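Local coordinates for protein cytokinin riboside 5'-monophosphate phosphoribohydrolase (Streptomyces coelicolor, PDB 5ZI9) that belongs to the SLOG clan and is probably an enzyme of the LOG type, built on a Rossmann-like fold and assembled from six chains, at residues Val94-Gly97 with Arg98-Glu102; Gly178-Asp181 with Glu182-Glu185; Asp213-Arg216 with Gly217-Ala221; Gly223-Ala226 with Glu227-Met231. All blocks are in the same frame, centred on the assembly; numbering follows the deposited sequence.

Contact 1. Residues Val94-Gly97 with Arg98-Glu102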
loop_
_atom_site.group_PDB
_atom_site.type_symbol
_atom_site.label_atom_id
_atom_site.label_comp_id
_atom_site.label_asym_id
_atom_site.label_seq_id
_atom_site.Cartn_x
_atom_site.Cartn_y
_atom_site.Cartn_z
ATOM N N VAL B 94 17.991 -15.369 34.511
ATOM C CA VAL B 94 17.648 -14.149 35.293
ATOM C C VAL B 94 18.887 -13.253 35.448
ATOM O O VAL B 94 18.848 -12.027 35.266
ATOM C CB VAL B 94 17.024 -14.479 36.675
ATOM C CG1 VAL B 94 16.263 -13.274 37.223
ATOM C CG2 VAL B 94 16.052 -15.647 36.588
ATOM N N ARG B 95 19.994 -13.907 35.781
ATOM C CA ARG B 95 21.284 -13.259 35.980
ATOM C C ARG B 95 21.700 -12.455 34.742
ATOM O O ARG B 95 22.218 -11.339 34.820
ATOM C CB ARG B 95 22.301 -14.369 36.283
ATOM C CG ARG B 95 23.305 -14.051 37.376
ATOM C CD ARG B 95 23.467 -15.223 38.340
ATOM N NE ARG B 95 23.309 -14.739 39.703
ATOM C CZ ARG B 95 23.218 -15.503 40.780
ATOM N NH1 ARG B 95 23.294 -16.824 40.703
ATOM N NH2 ARG B 95 23.054 -14.926 41.942
ATOM N N LEU B 96 21.449 -13.061 33.595
ATOM C CA LEU B 96 21.768 -12.496 32.303
ATOM C C LEU B 96 20.852 -11.334 31.872
ATOM O O LEU B 96 21.303 -10.295 31.404
ATOM C CB LEU B 96 21.636 -13.649 31.335
ATOM C CG LEU B 96 22.116 -13.354 29.923
ATOM C CD1 LEU B 96 23.626 -13.568 29.858
ATOM C CD2 LEU B 96 21.382 -14.225 28.913
ATOM N N GLY B 97 19.555 -11.515 32.051
ATOM C CA GLY B 97 18.614 -10.429 31.878
ATOM C C GLY B 97 19.034 -9.201 32.635
ATOM O O GLY B 97 19.000 -8.094 32.124
ATOM N N ARG B 98 19.464 -9.420 33.867
ATOM C CA ARG B 98 19.907 -8.340 34.757
ATOM C C ARG B 98 21.192 -7.748 34.271
ATOM O O ARG B 98 21.343 -6.501 34.226
ATOM C CB ARG B 98 20.124 -8.879 36.172
ATOM C CG ARG B 98 19.244 -8.200 37.183
ATOM C CD ARG B 98 18.891 -9.147 38.301
ATOM N NE ARG B 98 19.950 -9.111 39.283
ATOM C CZ ARG B 98 20.303 -10.123 40.052
ATOM N NH1 ARG B 98 19.683 -11.314 40.001
ATOM N NH2 ARG B 98 21.296 -9.921 40.899
ATOM N N GLY B 99 22.121 -8.653 33.944
ATOM C CA GLY B 99 23.397 -8.278 33.379
ATOM C C GLY B 99 23.239 -7.314 32.209
ATOM O O GLY B 99 23.874 -6.242 32.174
ATOM N N LEU B 100 22.346 -7.661 31.277
ATOM C CA LEU B 100 22.175 -6.866 30.031
ATOM C C LEU B 100 21.587 -5.501 30.283
ATOM O O LEU B 100 22.005 -4.521 29.666
ATOM C CB LEU B 100 21.337 -7.626 29.000
ATOM C CG LEU B 100 22.063 -8.929 28.618
ATOM C CD1 LEU B 100 21.116 -9.974 28.076
ATOM C CD2 LEU B 100 23.213 -8.688 27.660
ATOM N N VAL B 101 20.637 -5.431 31.210
ATOM C CA VAL B 101 20.023 -4.144 31.590
ATOM C C VAL B 101 21.100 -3.193 32.121
ATOM O O VAL B 101 21.223 -2.055 31.661
ATOM C CB VAL B 101 18.892 -4.353 32.639
ATOM C CG1 VAL B 101 18.431 -3.019 33.211
ATOM C CG2 VAL B 101 17.720 -5.062 31.986
ATOM N N GLU B 102 21.871 -3.705 33.081
ATOM C CA GLU B 102 22.966 -2.980 33.703
ATOM C C GLU B 102 23.989 -2.509 32.692
ATOM O O GLU B 102 24.599 -1.468 32.900
ATOM C CB GLU B 102 23.648 -3.844 34.780
ATOM C CG GLU B 102 23.208 -3.527 36.204
ATOM C CD GLU B 102 22.960 -4.759 37.052
ATOM O OE1 GLU B 102 23.686 -5.789 36.902
ATOM O OE2 GLU B 102 22.002 -4.702 37.872
#
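The flat groups here are peptide units: the N-H groups of Arg98, Gly99, Leu100 and Val101 bond to the carbonyl oxygens of Val94, Arg95, Leu96 and Gly97 in turn, Leu100 N nearly in line with the C=O and the others tilted from the carbonyl plane. The bonds run from 2.8 Å for Leu100 N to Leu96 O up to 3.3 Å for Val101 N to Gly97 O. Side-chain carbons also crowd against these oxygens. Leu100 CG comes within 3.2 Å of Leu96 O, while Val101 CG2 rests 3.3 Å from Gly97 O. Leu96 and Leu100 lie alongside each other and point the same way, Leu96 CG meeting Leu100 CD1 at 4.0 Å. Leu96 turns its CG away from the backbone N (chi1 -172°) and Leu100 away from its carbonyl carbon (chi1 -62°), forming an apolar strip that packs on Val77 of strand 74-78. Val94 faces helix 115-125 through Ala118 and Lys121, and Val101 reaches Ala123 of the same helix. One flank of the turn therefore covers the sheet and another meets a neighbouring helix, the arrangement expected of the connecting helix in a beta-alpha-beta crossover, here from strand 74-78 to strand 106-109 of a Rossmann-like fold.

Contact 2. Residues Gly178-Asp181 with Glu182-Glu185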
loop_
_atom_site.group_PDB
_atom_site.type_symbol
_atom_site.label_atom_id
_atom_site.label_comp_id
_atom_site.label_asym_id
_atom_site.label_seq_id
_atom_site.Cartn_x
_atom_site.Cartn_y
_atom_site.Cartn_z
ATOM N N GLY B 178 13.588 -24.593 18.265
ATOM C CA GLY B 178 13.324 -23.159 18.047
ATOM C C GLY B 178 14.511 -22.252 18.257
ATOM O O GLY B 178 14.678 -21.250 17.563
ATOM N N THR B 179 15.317 -22.627 19.244
ATOM C CA THR B 179 16.476 -21.879 19.634
ATOM C C THR B 179 17.571 -22.081 18.595
ATOM O O THR B 179 18.205 -21.138 18.231
ATOM C CB THR B 179 16.933 -22.327 21.038
ATOM O OG1 THR B 179 15.953 -21.937 22.027
ATOM C CG2 THR B 179 18.257 -21.713 21.403
ATOM N N LEU B 180 17.770 -23.302 18.122
ATOM C CA LEU B 180 18.745 -23.582 17.065
ATOM C C LEU B 180 18.414 -22.883 15.755
ATOM O O LEU B 180 19.311 -22.456 15.040
ATOM C CB LEU B 180 18.820 -25.071 16.774
ATOM C CG LEU B 180 19.251 -25.933 17.945
ATOM C CD1 LEU B 180 18.952 -27.410 17.718
ATOM C CD2 LEU B 180 20.731 -25.730 18.166
ATOM N N ASP B 181 17.130 -22.760 15.454
ATOM C CA ASP B 181 16.647 -22.072 14.264
ATOM C C ASP B 181 17.132 -20.621 14.213
ATOM O O ASP B 181 17.670 -20.178 13.173
ATOM C CB ASP B 181 15.120 -22.186 14.246
ATOM C CG ASP B 181 14.465 -21.285 13.237
ATOM O OD1 ASP B 181 15.031 -21.054 12.155
ATOM O OD2 ASP B 181 13.357 -20.801 13.528
ATOM N N GLU B 182 16.970 -19.908 15.337
ATOM C CA GLU B 182 17.510 -18.541 15.517
ATOM C C GLU B 182 19.020 -18.513 15.558
ATOM O O GLU B 182 19.645 -17.688 14.918
ATOM C CB GLU B 182 16.960 -17.888 16.774
ATOM C CG GLU B 182 15.456 -17.599 16.674
ATOM C CD GLU B 182 15.009 -16.675 15.500
ATOM O OE1 GLU B 182 15.688 -15.675 15.104
ATOM O OE2 GLU B 182 13.909 -16.970 14.957
ATOM N N LEU B 183 19.619 -19.437 16.271
ATOM C CA LEU B 183 21.050 -19.508 16.334
ATOM C C LEU B 183 21.655 -19.536 14.950
ATOM O O LEU B 183 22.454 -18.690 14.592
ATOM C CB LEU B 183 21.503 -20.743 17.112
ATOM C CG LEU B 183 23.015 -21.030 17.060
ATOM C CD1 LEU B 183 23.797 -19.841 17.582
ATOM C CD2 LEU B 183 23.345 -22.309 17.834
ATOM N N PHE B 184 21.265 -20.523 14.173
ATOM C CA PHE B 184 21.848 -20.683 12.850
ATOM C C PHE B 184 21.459 -19.608 11.840
ATOM O O PHE B 184 22.169 -19.390 10.896
ATOM C CB PHE B 184 21.656 -22.094 12.354
ATOM C CG PHE B 184 22.584 -23.085 13.036
ATOM C CD1 PHE B 184 23.958 -23.009 12.836
ATOM C CD2 PHE B 184 22.103 -24.052 13.900
ATOM C CE1 PHE B 184 24.827 -23.895 13.457
ATOM C CE2 PHE B 184 22.959 -24.932 14.536
ATOM C CZ PHE B 184 24.327 -24.855 14.313
ATOM N N GLU B 185 20.389 -18.883 12.098
ATOM C CA GLU B 185 19.987 -17.747 11.293
ATOM C C GLU B 185 20.965 -16.577 11.459
ATOM O O GLU B 185 21.380 -15.954 10.484
ATOM C CB GLU B 185 18.614 -17.327 11.784
ATOM C CG GLU B 185 17.793 -16.387 10.940
ATOM C CD GLU B 185 16.347 -16.387 11.442
ATOM O OE1 GLU B 185 15.877 -15.350 12.009
ATOM O OE2 GLU B 185 15.730 -17.478 11.332
#
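Two successive i to i+4 bonds, Leu183 N to Thr179 O at 3.0 Å and Phe184 N to Leu180 O at 2.9 Å, hold the middle of this helical turn, with weaker links from Glu182 N to Gly178 O and from Glu185 N to Asp181 O on either side of them. One flank is apolar. Leu180 CD2 touches both Leu183 CD2 and Phe184 CE2, each at 4.3 Å, and Leu183 CD2 also stands above one face of the Phe184 ring, offset toward its rim. The other flank is acidic. Asp181 and Glu185 run side by side, OD1 of the first 3.7 Å from OE2 of the second, with their carboxylate planes 74° apart; Glu182 brings OE2 to 4.1 Å from Asp181 OD2, its chain bent at chi2 (-59°). Gly178, Thr179 and Glu182 fit the PGGxGTxxE signature of the LOG-type family, which here opens helix 177-191 after strand 167-172. Lys160 of helix 156-165 forms salt bridges with all three carboxylates, and its charge probably offsets the mutual repulsion of a cluster in a buried place. A citrate at the start of the helix, probably from the crystallisation liquor, is hydrogen-bonded to Gly178 N and Thr179 OG1. The second subunit packs against the same turn, its Phe184 against Phe184 and its Asp181 against Glu185.

Contact 3. Residues Asp213-Arg216 with Gly217-Ala221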
loop_
_atom_site.group_PDB
_atom_site.type_symbol
_atom_site.label_atom_id
_atom_site.label_comp_id
_atom_site.label_asym_id
_atom_site.label_seq_id
_atom_site.Cartn_x
_atom_site.Cartn_y
_atom_site.Cartn_z
ATOM N N ASP B 213 31.491 -29.673 18.641
ATOM C CA ASP B 213 32.367 -30.785 18.210
ATOM C C ASP B 213 32.033 -31.349 16.873
ATOM O O ASP B 213 32.944 -31.798 16.162
ATOM C CB ASP B 213 32.329 -31.984 19.152
ATOM C CG ASP B 213 33.132 -31.771 20.419
ATOM O OD1 ASP B 213 33.803 -30.702 20.631
ATOM O OD2 ASP B 213 33.030 -32.712 21.228
ATOM N N TRP B 214 30.731 -31.398 16.565
ATOM C CA TRP B 214 30.259 -31.861 15.256
ATOM C C TRP B 214 30.545 -30.801 14.193
ATOM O O TRP B 214 30.987 -31.127 13.102
ATOM C CB TRP B 214 28.774 -32.221 15.319
ATOM C CG TRP B 214 28.210 -32.630 14.002
ATOM C CD1 TRP B 214 28.398 -33.818 13.342
ATOM C CD2 TRP B 214 27.373 -31.840 13.172
ATOM N NE1 TRP B 214 27.734 -33.804 12.151
ATOM C CE2 TRP B 214 27.103 -32.594 12.015
ATOM C CE3 TRP B 214 26.825 -30.556 13.294
ATOM C CZ2 TRP B 214 26.312 -32.113 10.985
ATOM C CZ3 TRP B 214 26.043 -30.076 12.273
ATOM C CH2 TRP B 214 25.785 -30.862 11.133
ATOM N N LEU B 215 30.305 -29.532 14.504
ATOM C CA LEU B 215 30.626 -28.439 13.577
ATOM C C LEU B 215 32.084 -28.468 13.147
ATOM O O LEU B 215 32.372 -28.282 11.994
ATOM C CB LEU B 215 30.318 -27.076 14.196
ATOM C CG LEU B 215 28.846 -26.750 14.491
ATOM C CD1 LEU B 215 28.729 -25.464 15.288
ATOM C CD2 LEU B 215 28.052 -26.621 13.197
ATOM N N ARG B 216 32.988 -28.722 14.090
ATOM C CA ARG B 216 34.443 -28.825 13.826
ATOM C C ARG B 216 34.814 -30.154 13.162
ATOM O O ARG B 216 35.414 -30.165 12.089
ATOM C CB ARG B 216 35.230 -28.691 15.139
ATOM C CG ARG B 216 36.629 -28.125 14.959
ATOM C CD ARG B 216 37.396 -27.978 16.267
ATOM N NE ARG B 216 36.699 -27.198 17.305
ATOM C CZ ARG B 216 36.603 -25.859 17.361
ATOM N NH1 ARG B 216 37.129 -25.089 16.400
ATOM N NH2 ARG B 216 35.965 -25.269 18.394
ATOM N N GLY B 217 34.427 -31.256 13.804
ATOM C CA GLY B 217 34.759 -32.619 13.364
ATOM C C GLY B 217 34.091 -33.134 12.096
ATOM O O GLY B 217 34.618 -34.038 11.438
ATOM N N THR B 218 32.930 -32.576 11.743
ATOM C CA THR B 218 32.277 -32.867 10.449
ATOM C C THR B 218 32.238 -31.681 9.488
ATOM O O THR B 218 32.795 -31.821 8.415
ATOM C CB THR B 218 30.886 -33.423 10.661
ATOM O OG1 THR B 218 30.994 -34.556 11.531
ATOM C CG2 THR B 218 30.261 -33.849 9.352
ATOM N N LEU B 219 31.635 -30.539 9.836
ATOM C CA LEU B 219 31.491 -29.441 8.842
ATOM C C LEU B 219 32.826 -28.812 8.392
ATOM O O LEU B 219 33.114 -28.710 7.182
ATOM C CB LEU B 219 30.630 -28.250 9.311
ATOM C CG LEU B 219 29.193 -28.233 9.768
ATOM C CD1 LEU B 219 28.480 -27.078 9.091
ATOM C CD2 LEU B 219 28.476 -29.531 9.503
ATOM N N VAL B 220 33.597 -28.331 9.361
ATOM C CA VAL B 220 34.860 -27.666 9.065
ATOM C C VAL B 220 35.852 -28.674 8.443
ATOM O O VAL B 220 36.552 -28.372 7.467
ATOM C CB VAL B 220 35.451 -27.028 10.328
ATOM C CG1 VAL B 220 36.811 -26.437 10.038
ATOM C CG2 VAL B 220 34.516 -25.932 10.835
ATOM N N ALA B 221 35.857 -29.874 9.003
ATOM C CA ALA B 221 36.750 -30.903 8.582
ATOM C C ALA B 221 36.496 -31.340 7.137
ATOM O O ALA B 221 37.396 -31.877 6.512
ATOM C CB ALA B 221 36.609 -32.084 9.514
#
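Trp214 spreads its indole across the side chains of Leu219 and Thr218, with the Leu219 methyl CD2 over one face of the six-membered ring. This CH-pi contact is 3.7 Å from Leu219 CD2 to the centroid of that ring of Trp214 and 24° off the ring normal. All three residues belong to helix 205-220, the crossover helix between strands 200-203 and 234-236 of the Rossmann-like sheet, whose last part widens into a pi-type turn. The widening is plain in the bonding: Val220 N skips one residue further back than in an alpha-helix and bonds to Leu215 O at 2.9 Å, and Ala221 N makes a weak bond of the same span to Arg216 O. Trp214 O is shared at this point, taking a good bond from Thr218 N at 2.8 Å and a weak one from Leu219 N. With CG swung opposite its backbone N (chi1 177°), Trp214 carries the indole along the helix toward the following turn, where the pyrrole part covers Thr218. The indole NH is spent elsewhere, on the carbonyl of Tyr207 of the second subunit, which also packs on Thr218 and Leu219; the tryptophan thus belongs to the subunit interface. Leu215 lies alongside Leu219, its CD2 4.0 Å from the CG of Leu219, and packs on Leu180 of the second subunit. Away from that interface, Arg216 forms a salt bridge with Glu227 of the following loop. The closest approach to the indole within the contact is by the threonine hydroxyl, Thr218 OG1 standing 3.3 Å from Trp214 CD1.

Contact 4. Residues Gly223-Ala226 with Glu227-Met231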
loop_
_atom_site.group_PDB
_atom_site.type_symbol
_atom_site.label_atom_id
_atom_site.label_comp_id
_atom_site.label_asym_id
_atom_site.label_seq_id
_atom_site.Cartn_x
_atom_site.Cartn_y
_atom_site.Cartn_z
ATOM N N GLY B 223 35.151 -29.142 4.749
ATOM C CA GLY B 223 35.107 -27.958 3.883
ATOM C C GLY B 223 33.796 -27.202 3.750
ATOM O O GLY B 223 33.743 -26.282 2.959
ATOM N N LYS B 224 32.767 -27.544 4.543
ATOM C CA LYS B 224 31.445 -26.890 4.467
ATOM C C LYS B 224 31.462 -25.564 5.201
ATOM O O LYS B 224 30.732 -24.640 4.863
ATOM C CB LYS B 224 30.332 -27.748 5.050
ATOM C CG LYS B 224 30.445 -29.245 4.760
ATOM C CD LYS B 224 30.297 -29.639 3.298
ATOM C CE LYS B 224 29.737 -31.066 3.148
ATOM N NZ LYS B 224 30.736 -32.152 2.899
ATOM N N ALA B 225 32.290 -25.479 6.229
ATOM C CA ALA B 225 32.589 -24.211 6.901
ATOM C C ALA B 225 34.109 -24.071 7.031
ATOM O O ALA B 225 34.873 -25.048 6.858
ATOM C CB ALA B 225 31.933 -24.181 8.271
ATOM N N ALA B 226 34.537 -22.850 7.335
ATOM C CA ALA B 226 35.939 -22.560 7.632
ATOM C C ALA B 226 36.125 -22.600 9.144
ATOM O O ALA B 226 35.160 -22.400 9.896
ATOM C CB ALA B 226 36.304 -21.187 7.079
ATOM N N GLU B 227 37.349 -22.830 9.610
ATOM C CA GLU B 227 37.599 -22.759 11.065
ATOM C C GLU B 227 37.274 -21.365 11.652
ATOM O O GLU B 227 36.709 -21.271 12.732
ATOM C CB GLU B 227 39.024 -23.136 11.418
ATOM C CG GLU B 227 39.182 -23.506 12.880
ATOM C CD GLU B 227 38.848 -24.959 13.171
ATOM O OE1 GLU B 227 39.440 -25.871 12.538
ATOM O OE2 GLU B 227 38.007 -25.199 14.053
ATOM N N LYS B 228 37.597 -20.302 10.917
ATOM C CA LYS B 228 37.271 -18.944 11.350
ATOM C C LYS B 228 35.761 -18.675 11.472
ATOM O O LYS B 228 35.372 -17.678 12.074
ATOM C CB LYS B 228 37.889 -17.888 10.404
ATOM C CG LYS B 228 39.428 -17.847 10.289
ATOM C CD LYS B 228 39.976 -16.399 10.197
ATOM C CE LYS B 228 40.986 -16.150 9.070
ATOM N NZ LYS B 228 42.418 -16.444 9.393
ATOM N N ASP B 229 34.927 -19.520 10.860
ATOM C CA ASP B 229 33.454 -19.419 10.973
ATOM C C ASP B 229 32.944 -19.824 12.369
ATOM O O ASP B 229 31.857 -19.398 12.785
ATOM C CB ASP B 229 32.729 -20.260 9.887
ATOM C CG ASP B 229 32.885 -19.692 8.459
ATOM O OD1 ASP B 229 33.010 -18.465 8.244
ATOM O OD2 ASP B 229 32.884 -20.489 7.512
ATOM N N LEU B 230 33.728 -20.643 13.079
ATOM C CA LEU B 230 33.456 -21.008 14.485
ATOM C C LEU B 230 33.844 -19.933 15.519
ATOM O O LEU B 230 33.504 -20.066 16.684
ATOM C CB LEU B 230 34.150 -22.333 14.813
ATOM C CG LEU B 230 33.786 -23.501 13.885
ATOM C CD1 LEU B 230 34.062 -24.848 14.528
ATOM C CD2 LEU B 230 32.314 -23.456 13.505
ATOM N N MET B 231 34.490 -18.860 15.064
ATOM C CA MET B 231 34.784 -17.687 15.865
ATOM C C MET B 231 33.631 -16.684 15.887
ATOM O O MET B 231 33.713 -15.645 16.554
ATOM C CB MET B 231 35.955 -16.953 15.260
ATOM C CG MET B 231 37.132 -17.813 14.888
ATOM S SD MET B 231 38.399 -17.610 16.106
ATOM C CE MET B 231 37.861 -18.888 17.254
#
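Asp229 holds its CG opposite its own carbonyl carbon and beside its backbone N (chi1 -70°), which turns the carboxylate back to the amide of Ala226, itself set in an extended backbone (psi 157°). The loop that contains them follows helix 205-220, which ends in a Schellman motif: Gly223, at positive phi, is its C-prime residue, and Lys224 N and Gly223 N return to Leu219 O and Val220 O. From there the chain passes through extended Ala225 and Ala226 into the short 3-10 segment that begins at Glu227. Two hydrogen bonds between Ala226 and Asp229 close the turn. The Ala226 N-H points almost straight at Asp229 OD2, 2.9 Å away, although it meets this oxygen from above the carboxylate plane. In the return direction Asp229 N bonds to Ala226 O at 3.0 Å, in the i to i+3 pattern of a 3-10 turn, with the donor well above the carbonyl plane. The alanine is therefore gripped at both its N-H and its C=O by one residue. Asp229 OD2 has further, weaker partners in Gln191 and in Arg82 of the second subunit. Within the second segment Leu230 N continues the 3-10 pattern to Glu227 O at 3.1 Å, and the Leu230 side chain packs on Val220 of the preceding helix, as does Ala225. Lys224 leads away from this turn, to Gln222 and, in the second subunit, to Glu89 and Tyr207. Around the bonded carboxylate, both alanine methyl groups close in: Ala226 CB is 3.5 Å from Asp229 OD2 and Ala225 CB is 3.9 Å from that oxygen.

Overall arrangement
The four contacts follow one another along the chain. Contact 1 stands apart, its centre 21 Å from that of contact 2 and about 30 Å or more from the other two. Contacts 2 and 3 lie on the two helices that bracket strand 200-203 in sequence and touch where Phe184 CE1 meets Leu215 CD2 at 4.2 Å. Contact 4 follows contact 3 with only Gln222 between them, their centres 9 Å apart, and the loop folds back on the helix end it leaves. Contacts 2, 3 and 4 all meet the second subunit. Citrate, probably from the crystallisation liquor, is bonded to contact 2, and a citrate lies about 6 Å from the Asp229 side chain in contact 4.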